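Local structure of 5-Carboxyvanillate Decarboxylase (Novosphingobium aromaticivorans, 4QRN) at residues E42-R47 with L89-R94; G115-H120 with V153-P158. The protein probably catalyses the metal-dependent, non-oxidative decarboxylation of 5-carboxyvanillate, and here binds manganese and the inhibitor 4-hydroxy-3-methoxy-5-nitrobenzoic acid. All blocks are in the same frame, centred on the assembly; numbering follows the deposited sequence.

Interaction 1 of 2, residues E42-R47 with L89-R94; sequences EAFATR and LDLGER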
ATOM      1  N   GLU A  42      12.962 -16.948  -3.983  1.00  7.05           N
ATOM      2  CA  GLU A  42      13.129 -18.072  -3.053  1.00  7.06           C
ATOM      3  C   GLU A  42      14.309 -17.770  -2.140  1.00  6.94           C
ATOM      4  O   GLU A  42      15.329 -17.261  -2.581  1.00  8.76           O
ATOM      5  CB  GLU A  42      13.307 -19.358  -3.864  1.00  7.87           C
ATOM      6  CG  GLU A  42      12.320 -19.441  -5.050  1.00  7.89           C
ATOM      7  CD  GLU A  42      10.864 -19.253  -4.633  1.00  7.37           C
ATOM      8  OE1 GLU A  42      10.428 -19.968  -3.707  1.00  7.78           O
ATOM      9  OE2 GLU A  42      10.154 -18.365  -5.219  1.00  8.60           O
ATOM     10  N   ALA A  43      14.146 -18.045  -0.848  1.00  6.91           N
ATOM     11  CA  ALA A  43      15.067 -17.536   0.156  1.00  6.62           C
ATOM     12  C   ALA A  43      15.927 -18.630   0.798  1.00  7.23           C
ATOM     13  O   ALA A  43      15.476 -19.779   0.979  1.00  7.46           O
ATOM     14  CB  ALA A  43      14.281 -16.840   1.251  1.00  7.57           C
ATOM     15  N   PHE A  44      17.137 -18.241   1.213  1.00  6.80           N
ATOM     16  CA  PHE A  44      17.965 -19.090   2.072  1.00  7.36           C
ATOM     17  C   PHE A  44      18.655 -18.205   3.098  1.00  7.47           C
ATOM     18  O   PHE A  44      18.673 -16.974   2.971  1.00  7.44           O
ATOM     19  CB  PHE A  44      19.002 -19.897   1.273  1.00  8.07           C
ATOM     20  CG  PHE A  44      20.122 -19.063   0.751  1.00  8.58           C
ATOM     21  CD1 PHE A  44      19.964 -18.374  -0.452  1.00  9.67           C
ATOM     22  CD2 PHE A  44      21.314 -18.937   1.447  1.00  9.47           C
ATOM     23  CE1 PHE A  44      20.942 -17.550  -0.954  1.00 11.11           C
ATOM     24  CE2 PHE A  44      22.340 -18.090   0.937  1.00 10.66           C
ATOM     25  CZ  PHE A  44      22.140 -17.407  -0.270  1.00 11.11           C
ATOM     26  N   ALA A  45      19.208 -18.832   4.142  1.00  7.85           N
ATOM     27  CA  ALA A  45      19.945 -18.134   5.190  1.00  7.76           C
ATOM     28  C   ALA A  45      21.277 -18.816   5.399  1.00  8.28           C
ATOM     29  O   ALA A  45      21.440 -19.983   5.029  1.00  9.01           O
ATOM     30  CB  ALA A  45      19.168 -18.152   6.506  1.00  9.11           C
ATOM     31  N   THR A  46      22.214 -18.102   6.027  1.00  8.90           N
ATOM     32  CA  THR A  46      23.401 -18.754   6.563  1.00  9.48           C
ATOM     33  C   THR A  46      23.351 -18.616   8.081  1.00 10.10           C
ATOM     34  O   THR A  46      22.953 -17.592   8.638  1.00  9.73           O
ATOM     35  CB  THR A  46      24.722 -18.196   5.997  1.00 10.31           C
ATOM     36  OG1 THR A  46      24.989 -16.901   6.550  1.00 11.40           O
ATOM     37  CG2 THR A  46      24.696 -18.160   4.460  1.00 12.07           C
ATOM     38  N   ARG A  47      23.800 -19.664   8.750  1.00 10.91           N
ATOM     39  CA  ARG A  47      23.772 -19.683  10.204  1.00 11.62           C
ATOM     40  C   ARG A  47      24.594 -18.542  10.785  1.00 10.73           C
ATOM     41  O   ARG A  47      24.191 -17.925  11.780  1.00 11.27           O
ATOM     42  CB  ARG A  47      24.294 -21.034  10.703  1.00 13.95           C
ATOM     43  CG  ARG A  47      24.175 -21.282  12.213  1.00 16.95           C
ATOM     44  CD  ARG A  47      22.715 -21.406  12.646  1.00 19.60           C
ATOM     45  NE  ARG A  47      22.321 -20.211  13.359  1.00 20.67           N
ATOM     46  CZ  ARG A  47      21.155 -20.025  13.962  1.00 21.46           C
ATOM     47  NH1 ARG A  47      20.196 -20.946  13.900  1.00 21.84           N
ATOM     48  NH2 ARG A  47      20.944 -18.888  14.608  1.00 22.06           N
ATOM     49  N   LEU A  89      17.971 -22.731   6.052  1.00  8.17           N
ATOM     50  CA  LEU A  89      19.385 -23.068   6.215  1.00  9.22           C
ATOM     51  C   LEU A  89      19.852 -24.171   5.269  1.00 10.02           C
ATOM     52  O   LEU A  89      21.063 -24.373   5.109  1.00 12.30           O
ATOM     53  CB  LEU A  89      19.662 -23.426   7.678  1.00  9.91           C
ATOM     54  CG  LEU A  89      19.593 -22.211   8.621  1.00 11.13           C
ATOM     55  CD1 LEU A  89      19.482 -22.669  10.075  1.00 12.35           C
ATOM     56  CD2 LEU A  89      20.758 -21.249   8.437  1.00 11.40           C
ATOM     57  N   ASP A  90      18.919 -24.879   4.635  1.00 10.00           N
ATOM     58  CA  ASP A  90      19.292 -25.989   3.755  1.00 10.45           C
ATOM     59  C   ASP A  90      19.436 -25.494   2.319  1.00 10.14           C
ATOM     60  O   ASP A  90      18.546 -24.819   1.804  1.00 10.79           O
ATOM     61  CB  ASP A  90      18.256 -27.098   3.800  1.00 11.92           C
ATOM     62  CG  ASP A  90      18.757 -28.366   3.142  1.00 13.59           C
ATOM     63  OD1 ASP A  90      19.367 -29.185   3.861  1.00 15.95           O
ATOM     64  OD2 ASP A  90      18.569 -28.562   1.920  1.00 13.27           O
ATOM     65  N   LEU A  91      20.567 -25.838   1.707  1.00 10.64           N
ATOM     66  CA  LEU A  91      20.835 -25.580   0.287  1.00 11.57           C
ATOM     67  C   LEU A  91      21.173 -26.876  -0.432  1.00 11.80           C
ATOM     68  O   LEU A  91      22.040 -26.922  -1.289  1.00 12.75           O
ATOM     69  CB  LEU A  91      21.989 -24.595   0.126  1.00 13.44           C
ATOM     70  CG  LEU A  91      21.628 -23.146   0.390  1.00 14.66           C
ATOM     71  CD1 LEU A  91      22.890 -22.302   0.405  1.00 16.43           C
ATOM     72  CD2 LEU A  91      20.644 -22.628  -0.670  1.00 15.33           C
ATOM     73  N   GLY A  92      20.469 -27.938  -0.077  1.00 12.71           N
ATOM     74  CA  GLY A  92      20.806 -29.260  -0.555  1.00 13.53           C
ATOM     75  C   GLY A  92      19.604 -30.156  -0.730  1.00 12.92           C
ATOM     76  O   GLY A  92      18.567 -29.732  -1.230  1.00 12.56           O
ATOM     77  N   GLU A  93      19.753 -31.406  -0.315  1.00 14.54           N
ATOM     78  CA  GLU A  93      18.777 -32.425  -0.654  1.00 16.80           C
ATOM     79  C   GLU A  93      17.402 -32.181  -0.062  1.00 14.30           C
ATOM     80  O   GLU A  93      16.420 -32.563  -0.690  1.00 13.38           O
ATOM     81  CB  GLU A  93      19.276 -33.801  -0.213  1.00 24.88           C
ATOM     82  CG  GLU A  93      20.527 -34.254  -0.936  1.00 35.33           C
ATOM     83  CD  GLU A  93      20.334 -34.340  -2.439  1.00 43.84           C
ATOM     84  OE1 GLU A  93      19.184 -34.551  -2.888  1.00 47.82           O
ATOM     85  OE2 GLU A  93      21.332 -34.192  -3.173  1.00 46.56           O
ATOM     86  N   ARG A  94      17.305 -31.567   1.118  1.00 13.77           N
ATOM     87  CA  ARG A  94      15.980 -31.277   1.689  1.00 12.73           C
ATOM     88  C   ARG A  94      15.270 -30.225   0.853  1.00 10.80           C
ATOM     89  O   ARG A  94      14.084 -30.379   0.546  1.00 10.43           O
ATOM     90  CB  ARG A  94      16.010 -30.835   3.177  1.00 15.25           C
ATOM     91  CG  ARG A  94      14.562 -30.401   3.705  1.00 19.12           C
ATOM     92  CD  ARG A  94      14.472 -29.851   5.152  1.00 21.66           C
ATOM     93  NE  ARG A  94      13.070 -29.639   5.578  1.00 23.16           N
ATOM     94  CZ  ARG A  94      12.692 -29.314   6.811  1.00 24.85           C
ATOM     95  NH1 ARG A  94      11.406 -29.153   7.086  1.00 24.90           N
ATOM     96  NH2 ARG A  94      13.595 -29.147   7.772  1.00 25.78           N
TER
HETATM   97  O   HOH W   1      22.868 -22.330   4.993  1.00 14.16           O

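Interaction 2 of 2, residues G115-H120 with V153-P158; sequences GVQPLH and VAPQDP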
ATOM      1  N   GLY A 115      19.610  -9.482   4.849  1.00  7.23           N
ATOM      2  CA  GLY A 115      20.969  -9.718   4.394  1.00  7.88           C
ATOM      3  C   GLY A 115      21.980  -9.101   5.346  1.00  7.51           C
ATOM      4  O   GLY A 115      21.794  -9.116   6.573  1.00  8.30           O
ATOM      5  N   VAL A 116      23.056  -8.537   4.801  1.00  7.73           N
ATOM      6  CA  VAL A 116      24.059  -7.877   5.645  1.00  8.46           C
ATOM      7  C   VAL A 116      23.859  -6.373   5.715  1.00  8.37           C
ATOM      8  O   VAL A 116      24.676  -5.656   6.295  1.00  8.72           O
ATOM      9  CB  VAL A 116      25.501  -8.185   5.182  1.00  8.64           C
ATOM     10  CG1 VAL A 116      25.751  -9.686   5.183  1.00  9.61           C
ATOM     11  CG2 VAL A 116      25.811  -7.577   3.828  1.00  9.16           C
ATOM     12  N   GLN A 117      22.766  -5.890   5.136  1.00  7.98           N
ATOM     13  CA  GLN A 117      22.515  -4.460   5.071  1.00  8.31           C
ATOM     14  C   GLN A 117      22.481  -3.741   6.428  1.00  8.10           C
ATOM     15  O   GLN A 117      22.944  -2.611   6.520  1.00  8.79           O
ATOM     16  CB  GLN A 117      21.251  -4.184   4.241  1.00  8.06           C
ATOM     17  CG  GLN A 117      21.427  -4.755   2.830  1.00  8.28           C
ATOM     18  CD  GLN A 117      20.238  -4.649   1.927  1.00  7.94           C
ATOM     19  OE1 GLN A 117      20.055  -5.539   1.091  1.00 10.05           O
ATOM     20  NE2 GLN A 117      19.436  -3.595   2.051  1.00  8.41           N
ATOM     21  N   PRO A 118      21.974  -4.394   7.498  1.00  8.59           N
ATOM     22  CA  PRO A 118      21.915  -3.664   8.777  1.00  8.98           C
ATOM     23  C   PRO A 118      23.250  -3.575   9.525  1.00  9.31           C
ATOM     24  O   PRO A 118      23.305  -2.895  10.557  1.00 10.12           O
ATOM     25  CB  PRO A 118      20.933  -4.497   9.611  1.00  9.85           C
ATOM     26  CG  PRO A 118      20.156  -5.287   8.625  1.00 10.38           C
ATOM     27  CD  PRO A 118      21.126  -5.601   7.519  1.00  9.24           C
ATOM     28  N   LEU A 119      24.269  -4.298   9.065  1.00  9.78           N
ATOM     29  CA  LEU A 119      25.495  -4.453   9.855  1.00 10.95           C
ATOM     30  C   LEU A 119      26.299  -3.167   9.879  1.00 12.09           C
ATOM     31  O   LEU A 119      26.548  -2.530   8.838  1.00 12.68           O
ATOM     32  CB  LEU A 119      26.331  -5.597   9.306  1.00 11.46           C
ATOM     33  CG  LEU A 119      26.001  -6.987   9.861  1.00 11.70           C
ATOM     34  CD1 LEU A 119      24.541  -7.382   9.685  1.00 12.26           C
ATOM     35  CD2 LEU A 119      26.921  -8.008   9.220  1.00 12.88           C
ATOM     36  N   HIS A 120      26.714  -2.784  11.080  1.00 13.45           N
ATOM     37  CA  HIS A 120      27.455  -1.551  11.273  1.00 15.66           C
ATOM     38  C   HIS A 120      28.943  -1.639  10.923  1.00 17.59           C
ATOM     39  O   HIS A 120      29.560  -0.636  10.549  1.00 19.46           O
ATOM     40  CB  HIS A 120      27.269  -1.097  12.713  1.00 16.64           C
ATOM     41  CG  HIS A 120      25.831  -0.850  13.061  1.00 18.78           C
ATOM     42  ND1 HIS A 120      25.088  -1.692  13.865  1.00 20.85           N
ATOM     43  CD2 HIS A 120      24.970   0.101  12.627  1.00 20.08           C
ATOM     44  CE1 HIS A 120      23.851  -1.232  13.962  1.00 20.65           C
ATOM     45  NE2 HIS A 120      23.757  -0.140  13.226  1.00 20.40           N
ATOM     46  N   VAL A 153      24.586  -7.969  -1.551  1.00  8.05           N
ATOM     47  CA  VAL A 153      25.599  -6.927  -1.489  1.00  8.51           C
ATOM     48  C   VAL A 153      25.491  -6.160  -0.162  1.00  8.70           C
ATOM     49  O   VAL A 153      24.712  -6.505   0.721  1.00  9.90           O
ATOM     50  CB  VAL A 153      25.570  -5.990  -2.741  1.00  9.08           C
ATOM     51  CG1 VAL A 153      25.835  -6.793  -4.018  1.00  9.74           C
ATOM     52  CG2 VAL A 153      24.261  -5.200  -2.846  1.00  9.69           C
ATOM     53  N   ALA A 154      26.333  -5.132  -0.032  1.00  8.94           N
ATOM     54  CA  ALA A 154      26.431  -4.341   1.188  1.00  9.19           C
ATOM     55  C   ALA A 154      26.396  -2.881   0.779  1.00  9.26           C
ATOM     56  O   ALA A 154      27.436  -2.262   0.615  1.00  9.86           O
ATOM     57  CB  ALA A 154      27.724  -4.686   1.953  1.00 10.38           C
ATOM     58  N   PRO A 155      25.197  -2.312   0.577  1.00  9.77           N
ATOM     59  CA  PRO A 155      25.099  -0.957   0.018  1.00 10.59           C
ATOM     60  C   PRO A 155      25.715   0.094   0.909  1.00 11.28           C
ATOM     61  O   PRO A 155      25.953   1.206   0.438  1.00 13.06           O
ATOM     62  CB  PRO A 155      23.593  -0.757  -0.162  1.00 10.57           C
ATOM     63  CG  PRO A 155      23.057  -2.158  -0.307  1.00 10.33           C
ATOM     64  CD  PRO A 155      23.862  -2.939   0.690  1.00  9.75           C
ATOM     65  N   GLN A 156      25.983  -0.237   2.168  1.00 11.31           N
ATOM     66  CA  GLN A 156      26.811   0.628   3.002  0.55 12.43           C
ATOM     67  C   GLN A 156      28.139   0.965   2.334  1.00 11.78           C
ATOM     68  O   GLN A 156      28.748   1.999   2.632  1.00 12.79           O
ATOM     69  CB  GLN A 156      27.248  -0.064   4.308  0.55 13.21           C
ATOM     70  CG  GLN A 156      26.223  -0.693   5.202  0.55 11.66           C
ATOM     71  CD  GLN A 156      26.012  -2.172   4.913  0.55 10.09           C
ATOM     72  OE1 GLN A 156      25.700  -2.554   3.787  0.55  9.79           O
ATOM     73  NE2 GLN A 156      26.155  -3.013   5.942  0.55 10.25           N
ATOM     74  N   ASP A 157      28.609   0.072   1.450  1.00 11.50           N
ATOM     75  CA  ASP A 157      29.810   0.275   0.630  1.00 11.06           C
ATOM     76  C   ASP A 157      29.428   0.085  -0.849  1.00 10.70           C
ATOM     77  O   ASP A 157      29.520  -1.020  -1.404  1.00 10.12           O
ATOM     78  CB  ASP A 157      30.914  -0.708   1.035  1.00 11.55           C
ATOM     79  CG  ASP A 157      32.237  -0.435   0.344  1.00 12.39           C
ATOM     80  OD1 ASP A 157      32.250   0.264  -0.692  1.00 13.07           O
ATOM     81  OD2 ASP A 157      33.264  -0.948   0.843  1.00 13.94           O
ATOM     82  N   PRO A 158      28.947   1.155  -1.495  1.00 10.42           N
ATOM     83  CA  PRO A 158      28.463   0.997  -2.874  1.00 10.79           C
ATOM     84  C   PRO A 158      29.550   0.601  -3.856  1.00 10.57           C
ATOM     85  O   PRO A 158      29.254  -0.112  -4.809  1.00 10.65           O
ATOM     86  CB  PRO A 158      27.864   2.372  -3.222  1.00 11.93           C
ATOM     87  CG  PRO A 158      27.595   3.008  -1.935  1.00 13.17           C
ATOM     88  CD  PRO A 158      28.625   2.481  -0.949  1.00 11.28           C
TER
HETATM   89  O   HOH W   2      22.927  -8.190   1.998  1.00  9.62           O
HETATM   90  O   HOH W   3      21.928  -7.082  -0.984  1.00  9.11           O

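Interaction 1 of 2, residues E42-R47 with L89-R94
L89 lies against the backbone of A45–R47, where strand 38-44 has ended and helix 47-59 begins. Its CB leaves the backbone away from the opposite segment, and the contact is made further out. CG stands beside the residue's own backbone N, opposite its carbonyl carbon (chi1 -71°), which turns the branch back toward the strand end. From there CD2 does most of the work: it approaches R47 N at 3.4 Å and also rests beside A45 O, the carbonyl carbon of T46 and the methyl of A45, the last with CB to CD2 at 4.0 Å. The other branch, CD1, reaches obliquely toward the guanidinium of R47, whose polar end is engaged elsewhere by a salt bridge from NH2 to D51.

A second apolar pair lies on the strand side. L91 sends CD2 to within 3.7 Å of F44 CB, while its CD1 comes obliquely to the ring at 3.9 Å from F44 CD2. T135 and A139 of helix 122-142 also touch L91, and L136 of that helix touches F44, so this pair continues into the packing of a third element.

Between the two leucines one water spans the segments, giving a hydrogen bond of 2.7 Å to A45 O and another of the same length to L89 O. Around L91 the chain is shaped by an Asx turn: D90 OD2 accepts from G92 N, the N-cap residue of helix 93-101.

The direct contacts are thus wholly van der Waals, and the polar link passes through a water that donates a proton to each of two backbone carbonyls, satisfying oxygens that, both being acceptors, could not bond to each other.

Interaction 2 of 2, residues G115-H120 with V153-P158
Hydrogen bonding across the contact centres on Q156, whose amide reaches over to the turn V116–L119. In the conformer described here, one of two modelled, NE2 donates to L119 O at 3.0 Å with an N-H...O angle of 160°. L119 O is met in its carbonyl plane, on a lone pair, and itself lies close to the amide plane of Q156. The second bond, to V116 O, is also 3.0 Å long but more bent and tilted from both planes. V116 O is gripped from opposite faces, since L119 N closes the type I turn onto it from the other face. A bend at chi2 (93°) carries the Q156 amide across to these carbonyls. Two N-H bonds thus fix the rotation of the amide in this conformer, whereas its OE1 is buried and has no partner in the model.

Water links the other end of the contact. One molecule accepts from V116 N and donates to V153 O, both at 2.8 Å. Another accepts from V153 N and lies near Q117 OE1, an oxygen whose main partner is N180 N.

Apolar packing fills in between. V116 CG2 meets A154 CB at 3.9 Å and sits beside V153 O; on the helix 122-142 side V116 touches A125, L128 and A129. The side chains of Q117 and P155 cross obliquely, Q117 CG lying 3.7 Å from P155 CD.

At the far end D157 caps the start of helix 158-170, accepting from W160 N. Both segments are loops that follow parallel strands, 106-111 and 147-149, and lead into helices. This is the pairing of successive beta-alpha loops at the C-terminal rim of the (beta/alpha)8 barrel of amidohydrolases, the end that carries the metal site.

Interaction 1 closes before interaction 2 opens along the chain; their centres are 21 Å apart and their nearest atoms about 7 Å, without touching. Strand 106-111 relates them: it pairs with strand 38-44 on one side and 147-149 on the other, and the loop following it supplies residues 115-120. Helix 122-142 also packs against both. Each lies near the active site, but the manganese ligands E41, H210 and D336 are outside both contacts: the side chain of F44 is about 11 Å from the manganese ion, that of A45 about 9 Å from the bound inhibitor, and that of Q117 about 7 Å from that of the metal ligand H210.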